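Local coordinates for ABC sugar transporter, periplasmic sugar binding protein (Legionella pneumophila subsp. pneumophila, PDB 3ROT) that probably binds a sugar in the periplasm and passes it to an ABC transporter for uptake, at residues A[88-93]-A[106-111]; A[134-139]-A[197-202]; A[178-183]-A[213-218]; A[223-228]-A[243-248]. All coordinates share one frame; numbering follows the deposited sequence.

Contact 1: A[88-93]-A[106-111]; sequences PVIAVD and VFLGSD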
# COMPACT_ATOMS: atom_id res chain seq x y z
N PRO A 88 0.87 30.99 -10.05
CA PRO A 88 -0.49 30.47 -9.94
C PRO A 88 -0.54 29.18 -9.14
O PRO A 88 0.28 28.28 -9.34
CB PRO A 88 -0.90 30.24 -11.39
CG PRO A 88 -0.01 31.16 -12.17
CD PRO A 88 1.30 31.02 -11.46
N VAL A 89 -1.50 29.08 -8.22
CA VAL A 89 -1.65 27.88 -7.42
C VAL A 89 -3.09 27.41 -7.47
O VAL A 89 -4.01 28.18 -7.23
CB VAL A 89 -1.25 28.10 -5.96
CG1 VAL A 89 -1.39 26.80 -5.18
CG2 VAL A 89 0.18 28.61 -5.88
N ILE A 90 -3.27 26.14 -7.82
CA ILE A 90 -4.60 25.55 -7.90
C ILE A 90 -4.71 24.48 -6.83
O ILE A 90 -3.78 23.71 -6.62
CB ILE A 90 -4.84 24.92 -9.30
CG1 ILE A 90 -5.09 26.04 -10.32
CG2 ILE A 90 -6.03 23.97 -9.27
CD1 ILE A 90 -5.41 25.54 -11.72
N ALA A 91 -5.83 24.46 -6.12
CA ALA A 91 -6.02 23.47 -5.07
C ALA A 91 -6.74 22.26 -5.66
O ALA A 91 -7.71 22.41 -6.40
CB ALA A 91 -6.84 24.06 -3.91
N VAL A 92 -6.26 21.07 -5.33
CA VAL A 92 -6.87 19.84 -5.80
C VAL A 92 -7.08 18.86 -4.66
O VAL A 92 -6.32 18.86 -3.68
CB VAL A 92 -6.00 19.16 -6.89
CG1 VAL A 92 -5.82 20.10 -8.07
CG2 VAL A 92 -4.66 18.78 -6.31
N ASP A 93 -8.13 18.06 -4.78
CA ASP A 93 -8.48 17.03 -3.80
C ASP A 93 -9.00 17.56 -2.47
O ASP A 93 -10.09 17.21 -2.05
CB ASP A 93 -7.28 16.11 -3.56
CG ASP A 93 -7.56 15.04 -2.52
OD1 ASP A 93 -8.31 14.09 -2.82
OD2 ASP A 93 -7.03 15.17 -1.40
N VAL A 106 -8.33 28.37 -7.79
CA VAL A 106 -9.55 27.57 -7.85
C VAL A 106 -9.32 26.18 -7.26
O VAL A 106 -8.18 25.80 -6.98
CB VAL A 106 -10.05 27.41 -9.29
CG1 VAL A 106 -10.44 28.78 -9.85
CG2 VAL A 106 -8.95 26.79 -10.15
N PHE A 107 -10.41 25.45 -7.07
CA PHE A 107 -10.36 24.12 -6.49
C PHE A 107 -11.01 23.08 -7.40
O PHE A 107 -12.15 23.25 -7.84
CB PHE A 107 -11.08 24.11 -5.14
CG PHE A 107 -11.26 22.74 -4.54
CD1 PHE A 107 -10.16 22.01 -4.11
CD2 PHE A 107 -12.53 22.21 -4.39
CE1 PHE A 107 -10.33 20.76 -3.52
CE2 PHE A 107 -12.71 20.95 -3.81
CZ PHE A 107 -11.60 20.22 -3.37
N LEU A 108 -10.28 22.01 -7.68
CA LEU A 108 -10.77 20.90 -8.47
C LEU A 108 -10.81 19.69 -7.54
O LEU A 108 -9.79 19.28 -7.01
CB LEU A 108 -9.84 20.57 -9.64
CG LEU A 108 -9.83 21.54 -10.82
CD1 LEU A 108 -8.71 22.54 -10.65
CD2 LEU A 108 -9.64 20.74 -12.11
N GLY A 109 -12.00 19.14 -7.35
CA GLY A 109 -12.15 18.00 -6.47
C GLY A 109 -13.62 17.90 -6.15
O GLY A 109 -14.44 18.53 -6.82
N SER A 110 -13.97 17.12 -5.15
CA SER A 110 -15.37 17.02 -4.79
C SER A 110 -15.66 17.82 -3.54
O SER A 110 -14.75 18.28 -2.85
CB SER A 110 -15.77 15.55 -4.60
OG SER A 110 -14.88 14.87 -3.74
N ASP A 111 -16.95 18.02 -3.28
CA ASP A 111 -17.40 18.75 -2.10
C ASP A 111 -17.48 17.66 -1.03
O ASP A 111 -18.45 16.92 -0.95
CB ASP A 111 -18.78 19.34 -2.37
CG ASP A 111 -19.37 20.04 -1.15
OD1 ASP A 111 -19.08 19.61 -0.01
OD2 ASP A 111 -20.14 21.00 -1.35
O HOH W 1 -12.01 15.88 -3.55
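A91 and F107 pair as neighbours in a parallel sheet, as do V92 and L108, within the Rossmann-like N-terminal lobe of a periplasmic binding protein fold. The strand axes come within 4.7 Å and run 26° apart. A ladder of A91 N to V106 O, L108 N to A91 O and D93 N to L108 O carries the register, the middle bond measuring 2.9 Å between L108 N and A91 O.

Side chains then sort onto two faces. On the face of V92 and L108, I90 turns CG2 anti to its backbone N, which brings this methyl to 3.3 Å from L108 CD1. That is closer than ordinary van der Waals contact, and L108 chi2 of 95° lies away from a staggered value, so packing here is tight. I90 CG1 runs alongside V106, 3.9 Å from V106 CG2. Helix 247-264 covers this side through L253, S254 and L258.

On the other face, F107 stretches forward along the strand, past A91, whose CB is 3.9 Å from F107 CD1. The F107 ring therefore meets the backbone where it turns at D93: D93 C sits at the ring edge, near its plane, 3.6 Å from CE1. G109 N lies over one face of the same ring, offset toward the rim. The turn directs the D93 carboxylate toward the probable ligand cleft, where OD2 bonds a glycerol. D93 O receives a hydrogen bond of 2.8 Å from a water that in turn accepts one from S110 N.

Contact 2: A[134-139]-A[197-202]; sequences LVLNPQ and SQALDP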
# COMPACT_ATOMS: atom_id res chain seq x y z
N LEU A 134 -20.00 2.39 12.05
CA LEU A 134 -18.66 2.70 12.51
C LEU A 134 -17.96 3.46 11.38
O LEU A 134 -17.97 3.01 10.24
CB LEU A 134 -17.92 1.41 12.84
CG LEU A 134 -16.48 1.50 13.35
CD1 LEU A 134 -16.44 2.16 14.72
CD2 LEU A 134 -15.88 0.08 13.40
N VAL A 135 -17.38 4.61 11.70
CA VAL A 135 -16.67 5.42 10.72
C VAL A 135 -15.18 5.33 10.97
O VAL A 135 -14.69 5.74 12.04
CB VAL A 135 -17.08 6.91 10.79
CG1 VAL A 135 -16.26 7.73 9.79
CG2 VAL A 135 -18.57 7.05 10.51
N LEU A 136 -14.45 4.80 9.99
CA LEU A 136 -13.01 4.62 10.13
C LEU A 136 -12.21 5.76 9.51
O LEU A 136 -12.24 5.98 8.30
CB LEU A 136 -12.61 3.28 9.49
CG LEU A 136 -13.48 2.07 9.85
CD1 LEU A 136 -12.85 0.82 9.24
CD2 LEU A 136 -13.59 1.91 11.36
N ASN A 137 -11.49 6.50 10.36
CA ASN A 137 -10.68 7.63 9.91
C ASN A 137 -9.22 7.23 9.93
O ASN A 137 -8.65 6.93 10.98
CB ASN A 137 -10.89 8.84 10.82
CG ASN A 137 -10.47 10.15 10.16
OD1 ASN A 137 -9.51 10.19 9.39
ND2 ASN A 137 -11.19 11.23 10.46
N PRO A 138 -8.58 7.21 8.75
CA PRO A 138 -7.16 6.83 8.75
C PRO A 138 -6.24 8.03 8.92
O PRO A 138 -5.03 7.85 9.08
CB PRO A 138 -6.99 6.15 7.40
CG PRO A 138 -7.89 6.96 6.53
CD PRO A 138 -9.13 7.15 7.39
N GLN A 139 -6.80 9.23 8.88
CA GLN A 139 -5.98 10.43 9.02
C GLN A 139 -6.59 11.59 9.78
O GLN A 139 -7.03 12.57 9.18
CB GLN A 139 -5.57 10.96 7.64
CG GLN A 139 -4.67 10.06 6.85
CD GLN A 139 -4.36 10.65 5.49
OE1 GLN A 139 -3.77 11.73 5.38
NE2 GLN A 139 -4.78 9.96 4.43
N SER A 197 -9.53 4.51 0.90
CA SER A 197 -9.18 3.12 0.65
C SER A 197 -8.12 2.61 1.64
O SER A 197 -7.95 1.41 1.81
CB SER A 197 -8.68 2.95 -0.79
OG SER A 197 -7.54 3.75 -1.04
N GLN A 198 -7.42 3.53 2.30
CA GLN A 198 -6.40 3.11 3.28
C GLN A 198 -7.04 2.37 4.46
O GLN A 198 -6.39 1.54 5.11
CB GLN A 198 -5.64 4.31 3.81
CG GLN A 198 -4.89 5.11 2.76
CD GLN A 198 -4.53 6.48 3.28
OE1 GLN A 198 -5.40 7.26 3.68
NE2 GLN A 198 -3.24 6.79 3.28
N ALA A 199 -8.29 2.71 4.77
CA ALA A 199 -9.00 2.04 5.84
C ALA A 199 -9.60 0.75 5.28
O ALA A 199 -9.58 -0.29 5.93
CB ALA A 199 -10.12 2.94 6.39
N LEU A 200 -10.11 0.83 4.05
CA LEU A 200 -10.73 -0.33 3.42
C LEU A 200 -9.82 -1.53 3.13
O LEU A 200 -10.21 -2.66 3.40
CB LEU A 200 -11.44 0.09 2.13
CG LEU A 200 -12.25 -1.02 1.45
CD1 LEU A 200 -13.33 -1.54 2.41
CD2 LEU A 200 -12.89 -0.49 0.17
N ASP A 201 -8.62 -1.32 2.60
CA ASP A 201 -7.74 -2.46 2.29
C ASP A 201 -7.56 -3.46 3.43
O ASP A 201 -7.87 -4.65 3.28
CB ASP A 201 -6.35 -2.00 1.83
CG ASP A 201 -6.38 -1.29 0.51
OD1 ASP A 201 -7.13 -1.72 -0.40
OD2 ASP A 201 -5.62 -0.30 0.37
N PRO A 202 -7.02 -3.00 4.58
CA PRO A 202 -6.85 -3.95 5.68
C PRO A 202 -8.18 -4.55 6.15
O PRO A 202 -8.23 -5.71 6.57
CB PRO A 202 -6.14 -3.12 6.76
CG PRO A 202 -6.52 -1.73 6.44
CD PRO A 202 -6.48 -1.68 4.94
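Q198 reaches from the first turn of helix 197-208 across to P138 and Q139, just beyond the end of strand 132-137. Its CB points toward the strand segment, and CG, anti to the carbonyl carbon (chi1 -60°), continues outward on an extended chain. CD comes to 3.7 Å from Q139 NE2. At the tip OE1 does the work: it accepts a hydrogen bond of 2.9 Å from Q139 NE2, approached in its carbonyl plane on a lone pair, though the bond is bent, with an N-H...O angle of 139°. The same OE1 lies 3.8 Å from P138 CG, whose ring crosses the Q198 chain at about a right angle. Q198 NE2 stays 3.7 Å from Q139 NE2. The two amide planes are 76° apart, so the pair meets through a single N-H rather than as a flat amide dimer.

Beneath this polar bridge is the packing usual for a Rossmann-like parallel sheet, with the helix that follows strand 191-194 leaning on the neighbouring strand. A199 CB makes the apolar contact, 4.0 Å from L136 CB and 4.4 Å from P138 CD. V179 of helix 172-185 touches L136, and C194 touches A199.

The chain leaving the strand is fixed by an Asx turn: N137 OD1 accepts from Q139 N at 2.9 Å, the donor tilted from the carbonyl plane. N137 ND2 is taken by E165 OE2, which holds that amide from its other end.

Contact 3: A[178-183]-A[213-218]; sequences RVKSYF and YDFNYQ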
# COMPACT_ATOMS: atom_id res chain seq x y z
N ARG A 178 -7.83 -2.49 15.87
CA ARG A 178 -8.81 -1.55 16.39
C ARG A 178 -10.24 -1.83 15.94
O ARG A 178 -11.18 -1.60 16.70
CB ARG A 178 -8.38 -0.13 16.01
CG ARG A 178 -6.98 0.23 16.52
CD ARG A 178 -6.55 1.64 16.13
NE ARG A 178 -5.19 1.95 16.59
CZ ARG A 178 -4.53 3.07 16.31
NH1 ARG A 178 -5.10 4.02 15.57
NH2 ARG A 178 -3.31 3.25 16.78
N VAL A 179 -10.40 -2.35 14.73
CA VAL A 179 -11.73 -2.68 14.23
C VAL A 179 -12.28 -3.90 14.95
O VAL A 179 -13.43 -3.92 15.38
CB VAL A 179 -11.70 -2.97 12.72
CG1 VAL A 179 -13.06 -3.46 12.24
CG2 VAL A 179 -11.31 -1.71 11.96
N LYS A 180 -11.44 -4.92 15.09
CA LYS A 180 -11.85 -6.14 15.78
C LYS A 180 -12.22 -5.84 17.23
O LYS A 180 -13.21 -6.36 17.73
CB LYS A 180 -10.73 -7.18 15.71
CG LYS A 180 -10.47 -7.64 14.29
CD LYS A 180 -9.18 -8.42 14.15
CE LYS A 180 -9.25 -9.77 14.83
NZ LYS A 180 -8.03 -10.56 14.53
N SER A 181 -11.44 -5.00 17.89
CA SER A 181 -11.72 -4.65 19.28
C SER A 181 -13.09 -4.01 19.41
O SER A 181 -13.84 -4.31 20.34
CB SER A 181 -10.66 -3.68 19.82
OG SER A 181 -9.38 -4.28 19.86
N TYR A 182 -13.42 -3.13 18.47
CA TYR A 182 -14.71 -2.44 18.49
C TYR A 182 -15.87 -3.41 18.32
O TYR A 182 -16.88 -3.31 19.03
CB TYR A 182 -14.77 -1.37 17.40
CG TYR A 182 -15.97 -0.46 17.53
CD1 TYR A 182 -15.91 0.69 18.32
CD2 TYR A 182 -17.18 -0.77 16.91
CE1 TYR A 182 -17.02 1.51 18.49
CE2 TYR A 182 -18.30 0.04 17.07
CZ TYR A 182 -18.21 1.18 17.86
OH TYR A 182 -19.32 1.98 18.03
N PHE A 183 -15.76 -4.33 17.37
CA PHE A 183 -16.83 -5.29 17.16
C PHE A 183 -17.02 -6.24 18.35
O PHE A 183 -18.14 -6.72 18.60
CB PHE A 183 -16.60 -6.08 15.87
CG PHE A 183 -17.15 -5.40 14.65
CD1 PHE A 183 -16.59 -4.22 14.18
CD2 PHE A 183 -18.27 -5.91 14.00
CE1 PHE A 183 -17.13 -3.55 13.08
CE2 PHE A 183 -18.82 -5.26 12.91
CZ PHE A 183 -18.25 -4.08 12.44
N TYR A 213 -9.13 -14.21 10.36
CA TYR A 213 -9.07 -13.01 11.18
C TYR A 213 -10.09 -12.97 12.30
O TYR A 213 -10.15 -11.99 13.03
CB TYR A 213 -9.23 -11.78 10.29
CG TYR A 213 -8.07 -11.59 9.34
CD1 TYR A 213 -6.97 -10.83 9.70
CD2 TYR A 213 -8.04 -12.27 8.13
CE1 TYR A 213 -5.85 -10.76 8.88
CE2 TYR A 213 -6.93 -12.21 7.31
CZ TYR A 213 -5.83 -11.47 7.68
OH TYR A 213 -4.71 -11.46 6.88
N ASP A 214 -10.89 -14.02 12.46
CA ASP A 214 -11.92 -14.03 13.50
C ASP A 214 -12.79 -12.79 13.35
O ASP A 214 -12.95 -12.00 14.28
CB ASP A 214 -11.30 -14.05 14.90
CG ASP A 214 -10.62 -15.37 15.22
OD1 ASP A 214 -11.30 -16.42 15.15
OD2 ASP A 214 -9.41 -15.35 15.52
N PHE A 215 -13.32 -12.61 12.15
CA PHE A 215 -14.17 -11.47 11.84
C PHE A 215 -15.29 -11.97 10.95
O PHE A 215 -15.30 -11.73 9.74
CB PHE A 215 -13.36 -10.40 11.11
CG PHE A 215 -13.99 -9.05 11.13
CD1 PHE A 215 -13.91 -8.25 12.26
CD2 PHE A 215 -14.68 -8.57 10.02
CE1 PHE A 215 -14.52 -6.99 12.29
CE2 PHE A 215 -15.29 -7.32 10.04
CZ PHE A 215 -15.20 -6.53 11.19
N ASN A 216 -16.25 -12.68 11.55
CA ASN A 216 -17.37 -13.23 10.81
C ASN A 216 -18.64 -12.38 10.90
O ASN A 216 -19.73 -12.82 10.54
CB ASN A 216 -17.66 -14.65 11.31
CG ASN A 216 -16.53 -15.62 11.00
OD1 ASN A 216 -16.20 -15.87 9.83
ND2 ASN A 216 -15.92 -16.17 12.04
N TYR A 217 -18.48 -11.14 11.36
CA TYR A 217 -19.60 -10.22 11.52
C TYR A 217 -20.34 -9.89 10.22
O TYR A 217 -21.55 -9.64 10.23
CB TYR A 217 -19.09 -8.94 12.17
CG TYR A 217 -18.41 -9.20 13.49
CD1 TYR A 217 -19.16 -9.45 14.64
CD2 TYR A 217 -17.02 -9.22 13.59
CE1 TYR A 217 -18.55 -9.72 15.85
CE2 TYR A 217 -16.39 -9.50 14.80
CZ TYR A 217 -17.16 -9.74 15.93
OH TYR A 217 -16.55 -10.01 17.14
N GLN A 218 -19.61 -9.87 9.11
CA GLN A 218 -20.22 -9.56 7.82
C GLN A 218 -20.99 -8.23 7.79
O GLN A 218 -22.16 -8.19 7.44
CB GLN A 218 -21.15 -10.71 7.41
CG GLN A 218 -20.43 -12.02 7.17
CD GLN A 218 -21.37 -13.12 6.72
OE1 GLN A 218 -22.21 -13.59 7.49
NE2 GLN A 218 -21.25 -13.52 5.46
O HOH W 2 -13.76 -8.79 16.61
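An aromatic cluster of F183, F215 and Y217 joins helix 172-185 to the loop between helix 210-213 and strand 220-224, at the periphery of the five-stranded alpha/beta lobe of this periplasmic binding protein fold. The contact centre lies about 25 Å from the centre of the chain, and the burial is partial.

F183 meets both other rings, which also touch one another. F215 directs its edge at the F183 face, centroids 5.0 Å apart and planes at 60°, an edge-to-face pair in which F215 CZ stands above the centre of the F183 ring. F215 gets there with CG anti to its own backbone N (chi1 -162°), and V179 CG1 comes within 3.8 Å of F215 CE1. Y217 takes the CB side of F183: a CH-pi contact puts F183 CB 3.8 Å from the Y217 centroid, 19° off the normal. F183 CD2 also presses on the Y217 face.

K180 bends at chi3, carrying NZ to a weak hydrogen bond with Y213 O at 3.0 Å. K180 CE is just as near that oxygen, consistent with a poorly aimed N-H. D214, which follows Y213, has positive phi and ends helix 210-213 in a Schellman motif. Q23 of the second subunit packs on K180 and Y213. Beside the cluster, one water bridges K180 O at 2.7 Å and Y217 OH at 3.1 Å.

Contact 4: A[223-228]-A[243-248]; sequences SFDKTP and MDQQPF. With GOL (glycerol), chain C.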
# COMPACT_ATOMS: atom_id res chain seq x y z
N SER A 223 -17.47 3.06 1.15
CA SER A 223 -16.17 3.70 1.09
C SER A 223 -16.06 4.82 0.05
O SER A 223 -17.04 5.21 -0.59
CB SER A 223 -15.10 2.63 0.82
OG SER A 223 -13.80 3.13 1.07
N PHE A 224 -14.84 5.33 -0.09
CA PHE A 224 -14.52 6.38 -1.04
C PHE A 224 -13.38 5.90 -1.93
O PHE A 224 -12.45 5.25 -1.45
CB PHE A 224 -14.05 7.64 -0.31
CG PHE A 224 -15.16 8.42 0.34
CD1 PHE A 224 -15.62 9.60 -0.23
CD2 PHE A 224 -15.73 7.98 1.52
CE1 PHE A 224 -16.65 10.33 0.36
CE2 PHE A 224 -16.76 8.70 2.12
CZ PHE A 224 -17.22 9.88 1.54
N ASP A 225 -13.48 6.20 -3.21
CA ASP A 225 -12.45 5.87 -4.20
C ASP A 225 -12.48 4.44 -4.69
O ASP A 225 -12.24 3.51 -3.93
CB ASP A 225 -11.07 6.20 -3.66
CG ASP A 225 -11.00 7.58 -3.02
OD1 ASP A 225 -11.63 8.51 -3.56
OD2 ASP A 225 -10.32 7.72 -1.99
N LYS A 226 -12.75 4.29 -5.99
CA LYS A 226 -12.82 2.98 -6.60
C LYS A 226 -11.45 2.48 -7.06
O LYS A 226 -11.15 2.46 -8.25
CB LYS A 226 -13.79 3.00 -7.79
CG LYS A 226 -15.25 3.23 -7.41
CD LYS A 226 -16.18 3.13 -8.61
CE LYS A 226 -17.63 3.31 -8.20
NZ LYS A 226 -18.58 3.19 -9.34
N THR A 227 -10.62 2.09 -6.10
CA THR A 227 -9.29 1.56 -6.38
C THR A 227 -9.49 0.11 -6.84
O THR A 227 -10.56 -0.46 -6.65
CB THR A 227 -8.41 1.55 -5.12
OG1 THR A 227 -9.01 0.70 -4.14
CG2 THR A 227 -8.27 2.95 -4.54
N PRO A 228 -8.47 -0.49 -7.47
CA PRO A 228 -8.56 -1.88 -7.94
C PRO A 228 -9.10 -2.85 -6.90
O PRO A 228 -10.01 -3.63 -7.18
CB PRO A 228 -7.12 -2.19 -8.35
CG PRO A 228 -6.68 -0.87 -8.92
CD PRO A 228 -7.19 0.12 -7.90
N MSE A 243 -18.04 5.97 -3.23
CA MSE A 243 -18.06 7.29 -3.83
C MSE A 243 -16.86 7.45 -4.76
O MSE A 243 -15.74 7.13 -4.40
CB MSE A 243 -18.00 8.37 -2.75
CG MSE A 243 -19.17 8.34 -1.77
SE MSE A 243 -20.83 8.53 -2.69
CE MSE A 243 -20.73 10.41 -3.09
N ASP A 244 -17.11 7.95 -5.96
CA ASP A 244 -16.02 8.17 -6.90
C ASP A 244 -15.80 9.66 -7.14
O ASP A 244 -16.72 10.35 -7.58
CB ASP A 244 -16.32 7.46 -8.23
CG ASP A 244 -15.20 7.63 -9.24
OD1 ASP A 244 -14.03 7.75 -8.83
OD2 ASP A 244 -15.49 7.64 -10.45
N GLN A 245 -14.60 10.14 -6.84
CA GLN A 245 -14.25 11.56 -7.05
C GLN A 245 -13.60 11.77 -8.43
O GLN A 245 -13.30 12.90 -8.80
CB GLN A 245 -13.25 12.04 -5.99
CG GLN A 245 -13.52 11.60 -4.57
CD GLN A 245 -12.45 12.09 -3.60
OE1 GLN A 245 -12.29 13.29 -3.40
NE2 GLN A 245 -11.70 11.15 -3.01
N GLN A 246 -13.37 10.68 -9.16
CA GLN A 246 -12.74 10.74 -10.49
C GLN A 246 -11.37 11.42 -10.45
O GLN A 246 -11.17 12.47 -11.06
CB GLN A 246 -13.63 11.47 -11.51
CG GLN A 246 -14.97 10.79 -11.75
CD GLN A 246 -15.65 11.25 -13.02
OE1 GLN A 246 -16.21 12.35 -13.08
NE2 GLN A 246 -15.61 10.41 -14.04
N PRO A 247 -10.40 10.83 -9.72
CA PRO A 247 -9.05 11.42 -9.62
C PRO A 247 -8.32 11.67 -10.95
O PRO A 247 -7.60 12.65 -11.07
CB PRO A 247 -8.31 10.43 -8.72
CG PRO A 247 -9.10 9.15 -8.82
CD PRO A 247 -10.53 9.65 -8.86
N PHE A 248 -8.51 10.78 -11.92
CA PHE A 248 -7.86 10.94 -13.22
C PHE A 248 -8.29 12.27 -13.84
O PHE A 248 -7.47 13.04 -14.34
CB PHE A 248 -8.24 9.79 -14.16
CG PHE A 248 -7.57 9.86 -15.50
CD1 PHE A 248 -6.43 9.10 -15.77
CD2 PHE A 248 -8.06 10.70 -16.50
CE1 PHE A 248 -5.79 9.18 -17.01
CE2 PHE A 248 -7.43 10.80 -17.74
CZ PHE A 248 -6.29 10.03 -18.00
C1 GOL C . -7.23 11.90 0.14
O1 GOL C . -6.98 13.28 0.32
C2 GOL C . -8.31 11.65 -0.92
O2 GOL C . -9.43 12.50 -0.75
C3 GOL C . -8.73 10.18 -0.86
O3 GOL C . -10.12 10.06 -0.68
O HOH W 3 -12.33 8.57 -6.26
O HOH W 4 -12.07 6.52 -7.97
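D225 and Q245 hold each other through a carboxylate-amide bond: Q245 NE2 donates a hydrogen bond to D225 OD1 at 2.7 Å, met on the syn lone pair of OD1, the side of the other carboxylate oxygen, with the two groups only 17° from coplanar. The backbone sets this up. F224 and M243 form a parallel bridge in which M243 N donates to S223 O, and D225 N donates to M243 O at 2.7 Å, so the selenomethionine at 243 is bonded on both its backbone polar atoms. In the same pairing, M243 CG lies over a face of the F224 ring, 4.1 Å from the centroid, while helix 112-126 covers the pair through L119.

Each carboxylate oxygen of D225 is accounted for. OD1 takes a second bond, from a water 2.8 Å away that in turn accepts from Q245 N. OD2 accepts from glycerol O3 at 2.7 Å. Q245 NE2 has two weak bonds to the glycerol, a bent one of 3.0 Å to O3 and a straighter but long one of 3.5 Å to O2; Q245 OE1 is weakly bonded to S110 OG.

Next to it, D244 OD1 accepts from Q246 N in an Asx turn at 3.0 Å, the N-H arriving from above the carboxylate plane, 69° out of it.

The glycerol, probably from the crystallisation liquor, is bonded as well by D93, H11, H142 and R148. Such a ring of acid, amide, basic and imidazole groups around a polyol is consistent with the sugar pocket in the interlobe cleft of a type I periplasmic binding protein.

In the fold
Contact 1 belongs to the six-stranded sheet of one lobe and contacts 2 and 3 to the five-stranded lobe; contact 4 starts in the latter and leads back to the former through helix 247-264. Contacts 1 and 2 are buried; contact 3 is peripheral and contact 4 partly buried, both touching the second subunit. Contacts 2 and 3 share packing around helix 172-185, L134 meeting Y182 and F183. Chemistry follows position: strand ladder and aliphatics in contact 1, apolar strand-helix packing with one amide-amide bond in contact 2, aromatic rings in contact 3, polar groups toward the cleft in contact 4. There S110 touches Q245, and D93 and D225 bind one glycerol from separate lobes.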